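FACT-Spt16 (Cicer arietinum, PDB 5CE6) is a subunit of the histone chaperone FACT, whose N-terminal domain has an aminopeptidase-like fold and probably helps to bind histones H3-H4. Local coordinates at residues 35-40 / 87-92; 333-338 / 357-362. One frame throughout, in Å; residues are numbered along the deposited sequence.

Contact 1. Residues 35-40 / 87-92; sequences AFYSHW and MVFTKK
F36 drives the edge of its ring at the face of F89 in an edge-to-face pair, ring centres 4.8 Å apart and planes at 86°. CG of F36 lies anti to the backbone N (chi1 176°), which carries it toward strand 85-89; F36 CE2 stands over the centre of the F89 ring, 3.6 Å from F89 CG. Flat, apolar phenylalanine suits both places: one ring gives C-H groups, the other a pi face, and L73 and L77 of helix 69-78 also pack on F89. Y37 comes next, its hydroxyl in line with the F89 ring plane at the edge. Y37 OH donates a hydrogen bond to T90 O at 2.7 Å, in the plane of that carbonyl, with a C=O...O angle of 152°. One turn after F36, W40 brings the six-membered part of its indole to the same phenylalanine, W40 CZ3 lying 3.8 Å from F89 CB and W40 CH2 3.5 Å from F89 O. NE1, in the five-membered ring, is hydrogen-bonded to S51 O. Aromatic side chains thus seat helix 26-42 on the mixed sheet of the SPT16 N-terminal lobe, and tyrosine's hydroxyl gives the carbonyl of buried T90 a polar partner.

Contact 2. Residues 333-338 / 357-362; sequences LKAQEA and VSVVEK
V359 is the bump of this contact, its two methyls set against a shallow hollow formed by K334, A335 and A338. V359 CG1, anti to the backbone N (chi1 162°), sits 3.7 Å from A335 N and meets the lysine's aliphatic chain, 3.8 Å from K334 CG. The other branch, V359 CG2, lies 3.8 Å from A338 CB, one helical turn on from K334. Alanine suits the floor of the hollow, since its single methyl lets the helices come close: A335 CA and V359 CA are 5.5 Å apart, and the segment axes approach to 8.5 Å at 152°, nearly antiparallel. V360 adds a looser contact, V360 CG2 lying 4.2 Å from A335 CB. Helices 323-342 and 349-363 cover strand 403-414, where L408 and F410 meet A335 and V360 respectively, consistent with the pita-bread fold of M24 metallopeptidases. Replacing V359 by an alanine would probably open a gap beside A338 and leave K334's methylenes without this apolar neighbour, CB alone still facing A335. The extended K334 chain runs past the valine to a salt bridge with D363, so its methylenes serve the packing while the charge is carried to the exposed side.

Overall arrangement
The two contacts belong to different lobes and come one after the other along the chain, contact 1 closing before contact 2 opens. Their centres lie about 42 Å apart and their nearest atoms about 26 Å, so neither touches the other. Contact 1 sets a helix on the six-stranded sheet of the N-terminal lobe, whereas contact 2 pairs two helices beside the antiparallel sheet of the lobe related to M24 metallopeptidases. Each has its centre about 24 Å from the centre of the chain. The potassium ion is bound by A295, S420 and N422, none of which belongs to either contact.

Contact 1. Residues 35-40 / 87-92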
ATOM      1  N   ALA A  35       6.091  -0.893  21.329  1.00 21.72           N
ATOM      2  CA  ALA A  35       6.764  -1.497  20.183  1.00 22.51           C
ATOM      3  C   ALA A  35       7.613  -0.467  19.450  1.00 24.54           C
ATOM      4  O   ALA A  35       8.766  -0.732  19.111  1.00 20.84           O
ATOM      5  CB  ALA A  35       5.752  -2.123  19.236  1.00 26.16           C
ATOM      6  N   PHE A  36       7.032   0.711  19.226  1.00 19.77           N
ATOM      7  CA  PHE A  36       7.728   1.831  18.595  1.00 20.07           C
ATOM      8  C   PHE A  36       8.968   2.257  19.406  1.00 18.91           C
ATOM      9  O   PHE A  36      10.077   2.285  18.871  1.00 19.50           O
ATOM     10  CB  PHE A  36       6.739   3.003  18.424  1.00 17.37           C
ATOM     11  CG  PHE A  36       7.352   4.267  17.874  1.00 20.28           C
ATOM     12  CD1 PHE A  36       8.419   4.230  16.989  1.00 22.21           C
ATOM     13  CD2 PHE A  36       6.850   5.503  18.258  1.00 27.50           C
ATOM     14  CE1 PHE A  36       8.972   5.401  16.490  1.00 24.22           C
ATOM     15  CE2 PHE A  36       7.393   6.679  17.760  1.00 24.71           C
ATOM     16  CZ  PHE A  36       8.454   6.629  16.878  1.00 27.03           C
ATOM     17  N   TYR A  37       8.790   2.599  20.681  1.00 18.25           N
ATOM     18  CA  TYR A  37       9.928   3.042  21.491  1.00 19.35           C
ATOM     19  C   TYR A  37      11.025   1.976  21.621  1.00 23.70           C
ATOM     20  O   TYR A  37      12.216   2.301  21.627  1.00 23.34           O
ATOM     21  CB  TYR A  37       9.479   3.535  22.873  1.00 19.00           C
ATOM     22  CG  TYR A  37       9.159   5.007  22.887  1.00 19.05           C
ATOM     23  CD1 TYR A  37       8.072   5.506  22.184  1.00 26.80           C
ATOM     24  CD2 TYR A  37       9.958   5.896  23.583  1.00 20.10           C
ATOM     25  CE1 TYR A  37       7.779   6.861  22.181  1.00 23.43           C
ATOM     26  CE2 TYR A  37       9.672   7.260  23.595  1.00 23.46           C
ATOM     27  CZ  TYR A  37       8.584   7.728  22.886  1.00 21.61           C
ATOM     28  OH  TYR A  37       8.290   9.073  22.885  1.00 22.14           O
ATOM     29  N   SER A  38      10.620   0.714  21.711  1.00 24.36           N
ATOM     30  CA  SER A  38      11.574  -0.391  21.770  1.00 21.65           C
ATOM     31  C   SER A  38      12.397  -0.495  20.492  1.00 22.68           C
ATOM     32  O   SER A  38      13.627  -0.590  20.539  1.00 29.53           O
ATOM     33  CB  SER A  38      10.842  -1.710  22.017  1.00 27.00           C
ATOM     34  OG  SER A  38      10.395  -1.786  23.358  1.00 36.08           O
ATOM     35  N   HIS A  39      11.707  -0.466  19.357  1.00 19.66           N
ATOM     36  CA  HIS A  39      12.337  -0.628  18.048  1.00 16.76           C
ATOM     37  C   HIS A  39      13.259   0.554  17.797  1.00 22.48           C
ATOM     38  O   HIS A  39      14.395   0.394  17.332  1.00 22.68           O
ATOM     39  CB  HIS A  39      11.263  -0.719  16.964  1.00 22.33           C
ATOM     40  CG  HIS A  39      11.766  -1.214  15.646  1.00 30.91           C
ATOM     41  ND1 HIS A  39      12.449  -0.409  14.759  1.00 31.69           N
ATOM     42  CD2 HIS A  39      11.668  -2.427  15.051  1.00 28.56           C
ATOM     43  CE1 HIS A  39      12.758  -1.107  13.680  1.00 35.84           C
ATOM     44  NE2 HIS A  39      12.296  -2.338  13.833  1.00 27.10           N
ATOM     45  N   TRP A  40      12.761   1.744  18.133  1.00 22.06           N
ATOM     46  CA  TRP A  40      13.515   2.978  18.003  1.00 22.92           C
ATOM     47  C   TRP A  40      14.822   2.849  18.780  1.00 24.71           C
ATOM     48  O   TRP A  40      15.894   3.166  18.269  1.00 28.18           O
ATOM     49  CB  TRP A  40      12.669   4.138  18.543  1.00 22.80           C
ATOM     50  CG  TRP A  40      13.286   5.489  18.445  1.00 23.81           C
ATOM     51  CD1 TRP A  40      14.429   5.837  17.784  1.00 23.92           C
ATOM     52  CD2 TRP A  40      12.787   6.693  19.038  1.00 22.66           C
ATOM     53  NE1 TRP A  40      14.676   7.185  17.937  1.00 26.86           N
ATOM     54  CE2 TRP A  40      13.676   7.732  18.704  1.00 25.15           C
ATOM     55  CE3 TRP A  40      11.670   6.989  19.829  1.00 25.73           C
ATOM     56  CZ2 TRP A  40      13.484   9.050  19.122  1.00 26.30           C
ATOM     57  CZ3 TRP A  40      11.477   8.299  20.244  1.00 21.72           C
ATOM     58  CH2 TRP A  40      12.380   9.311  19.894  1.00 29.55           C
ATOM     59  N   MET A  87       3.186  15.684  15.491  1.00 17.44           N
ATOM     60  CA  MET A  87       3.473  14.914  16.697  1.00 17.60           C
ATOM     61  C   MET A  87       4.969  14.656  16.788  1.00 19.03           C
ATOM     62  O   MET A  87       5.578  14.175  15.829  1.00 18.97           O
ATOM     63  CB  MET A  87       2.700  13.592  16.688  1.00 16.71           C
ATOM     64  CG  MET A  87       2.928  12.719  17.894  1.00 25.48           C
ATOM     65  SD  MET A  87       1.634  11.462  18.005  1.00 24.16           S
ATOM     66  CE  MET A  87       1.829  10.621  16.442  1.00 28.67           C
ATOM     67  N   VAL A  88       5.553  14.980  17.939  1.00 18.76           N
ATOM     68  CA  VAL A  88       6.991  14.814  18.138  1.00 19.21           C
ATOM     69  C   VAL A  88       7.296  13.921  19.338  1.00 19.47           C
ATOM     70  O   VAL A  88       6.926  14.229  20.474  1.00 21.56           O
ATOM     71  CB  VAL A  88       7.703  16.167  18.321  1.00 21.90           C
ATOM     72  CG1 VAL A  88       9.177  15.947  18.621  1.00 22.20           C
ATOM     73  CG2 VAL A  88       7.547  17.023  17.071  1.00 20.70           C
ATOM     74  N   PHE A  89       7.985  12.820  19.071  1.00 19.52           N
ATOM     75  CA  PHE A  89       8.355  11.876  20.115  1.00 19.27           C
ATOM     76  C   PHE A  89       9.735  12.202  20.635  1.00 20.35           C
ATOM     77  O   PHE A  89      10.649  12.405  19.849  1.00 20.42           O
ATOM     78  CB  PHE A  89       8.373  10.461  19.548  1.00 18.29           C
ATOM     79  CG  PHE A  89       7.073  10.040  18.944  1.00 17.27           C
ATOM     80  CD1 PHE A  89       6.820  10.247  17.592  1.00 21.24           C
ATOM     81  CD2 PHE A  89       6.104   9.435  19.725  1.00 17.19           C
ATOM     82  CE1 PHE A  89       5.616   9.861  17.031  1.00 16.86           C
ATOM     83  CE2 PHE A  89       4.900   9.045  19.181  1.00 19.93           C
ATOM     84  CZ  PHE A  89       4.650   9.255  17.830  1.00 21.42           C
ATOM     85  N   THR A  90       9.879  12.275  21.957  1.00 21.29           N
ATOM     86  CA  THR A  90      11.194  12.376  22.574  1.00 25.15           C
ATOM     87  C   THR A  90      11.339  11.230  23.571  1.00 24.17           C
ATOM     88  O   THR A  90      10.413  10.440  23.743  1.00 28.45           O
ATOM     89  CB  THR A  90      11.425  13.736  23.291  1.00 23.72           C
ATOM     90  OG1 THR A  90      10.727  13.768  24.542  1.00 26.02           O
ATOM     91  CG2 THR A  90      10.977  14.907  22.434  1.00 25.88           C
ATOM     92  N   LYS A  91      12.487  11.142  24.229  1.00 27.17           N
ATOM     93  CA  LYS A  91      12.715  10.068  25.191  1.00 31.01           C
ATOM     94  C   LYS A  91      11.655  10.034  26.301  1.00 28.83           C
ATOM     95  O   LYS A  91      11.204   8.960  26.707  1.00 31.26           O
ATOM     96  CB  LYS A  91      14.115  10.180  25.803  1.00 36.05           C
ATOM     97  CG  LYS A  91      14.541   8.951  26.604  1.00 43.34           C
ATOM     98  CD  LYS A  91      16.056   8.823  26.650  1.00 48.97           C
ATOM     99  CE  LYS A  91      16.496   7.378  26.425  1.00 52.34           C
ATOM    100  NZ  LYS A  91      17.659   7.281  25.490  1.00 50.88           N
ATOM    101  N   LYS A  92      11.240  11.208  26.767  1.00 31.60           N
ATOM    102  CA  LYS A  92      10.380  11.291  27.944  1.00 29.71           C
ATOM    103  C   LYS A  92       9.042  11.979  27.696  1.00 28.40           C
ATOM    104  O   LYS A  92       8.188  12.008  28.579  1.00 25.44           O
ATOM    105  CB  LYS A  92      11.115  12.002  29.080  1.00 39.84           C
ATOM    106  CG  LYS A  92      12.431  11.346  29.453  1.00 46.80           C
ATOM    107  CD  LYS A  92      12.211   9.900  29.862  1.00 48.05           C
ATOM    108  CE  LYS A  92      11.362   9.806  31.121  1.00 56.87           C
ATOM    109  NZ  LYS A  92      10.906   8.408  31.383  1.00 61.74           N
TER

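Contact 2. Residues 333-338 / 357-362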
ATOM      1  N   LEU A 333       2.013 -16.197 -15.472  1.00 11.97           N
ATOM      2  CA  LEU A 333       1.408 -16.931 -14.365  1.00 13.76           C
ATOM      3  C   LEU A 333       2.428 -17.805 -13.626  1.00 12.88           C
ATOM      4  O   LEU A 333       2.472 -17.818 -12.387  1.00 11.67           O
ATOM      5  CB  LEU A 333       0.219 -17.764 -14.870  1.00 11.84           C
ATOM      6  CG  LEU A 333      -0.446 -18.695 -13.852  1.00 12.79           C
ATOM      7  CD1 LEU A 333      -0.935 -17.923 -12.630  1.00 12.86           C
ATOM      8  CD2 LEU A 333      -1.598 -19.414 -14.516  1.00 19.56           C
ATOM      9  N   LYS A 334       3.251 -18.524 -14.379  1.00 15.11           N
ATOM     10  CA  LYS A 334       4.255 -19.408 -13.787  1.00 14.11           C
ATOM     11  C   LYS A 334       5.290 -18.572 -13.027  1.00 15.22           C
ATOM     12  O   LYS A 334       5.751 -18.957 -11.948  1.00 13.13           O
ATOM     13  CB  LYS A 334       4.906 -20.252 -14.889  1.00 13.02           C
ATOM     14  CG  LYS A 334       5.919 -21.277 -14.422  1.00 18.05           C
ATOM     15  CD  LYS A 334       6.399 -22.093 -15.627  1.00 20.95           C
ATOM     16  CE  LYS A 334       7.518 -23.052 -15.261  1.00 31.49           C
ATOM     17  NZ  LYS A 334       7.898 -23.879 -16.452  1.00 32.72           N
ATOM     18  N   ALA A 335       5.630 -17.411 -13.580  1.00 11.96           N
ATOM     19  CA  ALA A 335       6.577 -16.516 -12.924  1.00 11.65           C
ATOM     20  C   ALA A 335       6.004 -15.932 -11.639  1.00 10.58           C
ATOM     21  O   ALA A 335       6.704 -15.836 -10.624  1.00 12.55           O
ATOM     22  CB  ALA A 335       7.019 -15.410 -13.870  1.00 13.18           C
ATOM     23  N   GLN A 336       4.739 -15.516 -11.683  1.00 10.24           N
ATOM     24  CA  GLN A 336       4.100 -14.965 -10.491  1.00 10.89           C
ATOM     25  C   GLN A 336       4.016 -16.015  -9.392  1.00 13.35           C
ATOM     26  O   GLN A 336       4.251 -15.723  -8.218  1.00 12.92           O
ATOM     27  CB  GLN A 336       2.695 -14.438 -10.804  1.00 10.12           C
ATOM     28  CG  GLN A 336       2.128 -13.532  -9.673  1.00 11.68           C
ATOM     29  CD  GLN A 336       0.676 -13.829  -9.328  1.00 12.75           C
ATOM     30  OE1 GLN A 336       0.124 -14.848  -9.732  1.00 12.27           O
ATOM     31  NE2 GLN A 336       0.053 -12.931  -8.560  1.00  9.56           N
ATOM     32  N   GLU A 337       3.663 -17.237  -9.771  1.00 12.31           N
ATOM     33  CA  GLU A 337       3.585 -18.334  -8.805  1.00 15.32           C
ATOM     34  C   GLU A 337       4.956 -18.619  -8.201  1.00 16.08           C
ATOM     35  O   GLU A 337       5.053 -19.024  -7.040  1.00 14.32           O
ATOM     36  CB  GLU A 337       3.058 -19.611  -9.464  1.00 17.90           C
ATOM     37  CG  GLU A 337       1.594 -19.570  -9.878  1.00 20.24           C
ATOM     38  CD  GLU A 337       1.226 -20.718 -10.824  1.00 27.68           C
ATOM     39  OE1 GLU A 337       2.116 -21.234 -11.545  1.00 32.40           O
ATOM     40  OE2 GLU A 337       0.042 -21.104 -10.847  1.00 23.23           O
ATOM     41  N   ALA A 338       6.011 -18.418  -8.990  1.00 14.52           N
ATOM     42  CA  ALA A 338       7.374 -18.651  -8.511  1.00 12.70           C
ATOM     43  C   ALA A 338       7.779 -17.612  -7.469  1.00 12.50           C
ATOM     44  O   ALA A 338       8.476 -17.932  -6.499  1.00 14.98           O
ATOM     45  CB  ALA A 338       8.380 -18.685  -9.679  1.00 15.52           C
ATOM     46  N   VAL A 357      12.384 -14.085 -12.793  1.00 16.91           N
ATOM     47  CA  VAL A 357      13.320 -13.922 -13.908  1.00 15.78           C
ATOM     48  C   VAL A 357      13.770 -15.284 -14.441  1.00 15.25           C
ATOM     49  O   VAL A 357      13.818 -15.500 -15.654  1.00 20.14           O
ATOM     50  CB  VAL A 357      14.548 -13.083 -13.491  1.00 15.57           C
ATOM     51  CG1 VAL A 357      15.539 -12.958 -14.648  1.00 19.28           C
ATOM     52  CG2 VAL A 357      14.107 -11.702 -13.011  1.00 16.13           C
ATOM     53  N   SER A 358      14.073 -16.210 -13.534  1.00 18.73           N
ATOM     54  CA  SER A 358      14.537 -17.538 -13.935  1.00 22.61           C
ATOM     55  C   SER A 358      13.498 -18.284 -14.766  1.00 23.28           C
ATOM     56  O   SER A 358      13.838 -19.007 -15.715  1.00 23.18           O
ATOM     57  CB  SER A 358      14.925 -18.371 -12.710  1.00 30.50           C
ATOM     58  OG  SER A 358      16.067 -17.840 -12.068  1.00 36.18           O
ATOM     59  N   VAL A 359      12.232 -18.115 -14.396  1.00 18.16           N
ATOM     60  CA  VAL A 359      11.133 -18.728 -15.128  1.00 16.79           C
ATOM     61  C   VAL A 359      11.045 -18.173 -16.548  1.00 17.54           C
ATOM     62  O   VAL A 359      10.930 -18.927 -17.517  1.00 21.95           O
ATOM     63  CB  VAL A 359       9.789 -18.498 -14.405  1.00 17.55           C
ATOM     64  CG1 VAL A 359       8.617 -18.739 -15.344  1.00 18.72           C
ATOM     65  CG2 VAL A 359       9.691 -19.390 -13.182  1.00 17.86           C
ATOM     66  N   VAL A 360      11.091 -16.850 -16.672  1.00 17.08           N
ATOM     67  CA  VAL A 360      10.992 -16.229 -17.988  1.00 16.34           C
ATOM     68  C   VAL A 360      12.223 -16.569 -18.835  1.00 21.97           C
ATOM     69  O   VAL A 360      12.101 -16.861 -20.027  1.00 23.89           O
ATOM     70  CB  VAL A 360      10.769 -14.704 -17.890  1.00 15.36           C
ATOM     71  CG1 VAL A 360      10.561 -14.104 -19.272  1.00 15.75           C
ATOM     72  CG2 VAL A 360       9.549 -14.405 -17.021  1.00 17.28           C
ATOM     73  N   GLU A 361      13.400 -16.580 -18.217  1.00 19.45           N
ATOM     74  CA  GLU A 361      14.630 -16.914 -18.949  1.00 22.63           C
ATOM     75  C   GLU A 361      14.563 -18.323 -19.545  1.00 21.99           C
ATOM     76  O   GLU A 361      15.032 -18.565 -20.666  1.00 23.33           O
ATOM     77  CB  GLU A 361      15.864 -16.759 -18.049  1.00 24.07           C
ATOM     78  CG  GLU A 361      17.194 -17.109 -18.728  1.00 34.88           C
ATOM     79  CD  GLU A 361      17.593 -16.136 -19.831  1.00 45.24           C
ATOM     80  OE1 GLU A 361      18.405 -16.526 -20.706  1.00 46.37           O
ATOM     81  OE2 GLU A 361      17.108 -14.983 -19.821  1.00 49.86           O
ATOM     82  N   LYS A 362      13.964 -19.252 -18.806  1.00 25.67           N
ATOM     83  CA  LYS A 362      13.821 -20.627 -19.282  1.00 27.43           C
ATOM     84  C   LYS A 362      12.765 -20.780 -20.378  1.00 29.43           C
ATOM     85  O   LYS A 362      13.024 -21.387 -21.418  1.00 27.55           O
ATOM     86  CB  LYS A 362      13.509 -21.583 -18.119  1.00 23.56           C
ATOM     87  CG  LYS A 362      13.177 -23.012 -18.565  1.00 36.59           C
ATOM     88  CD  LYS A 362      13.216 -23.996 -17.404  1.00 42.60           C
ATOM     89  CE  LYS A 362      12.811 -25.401 -17.842  1.00 47.79           C
ATOM     90  NZ  LYS A 362      13.618 -25.898 -18.993  1.00 49.39           N
TER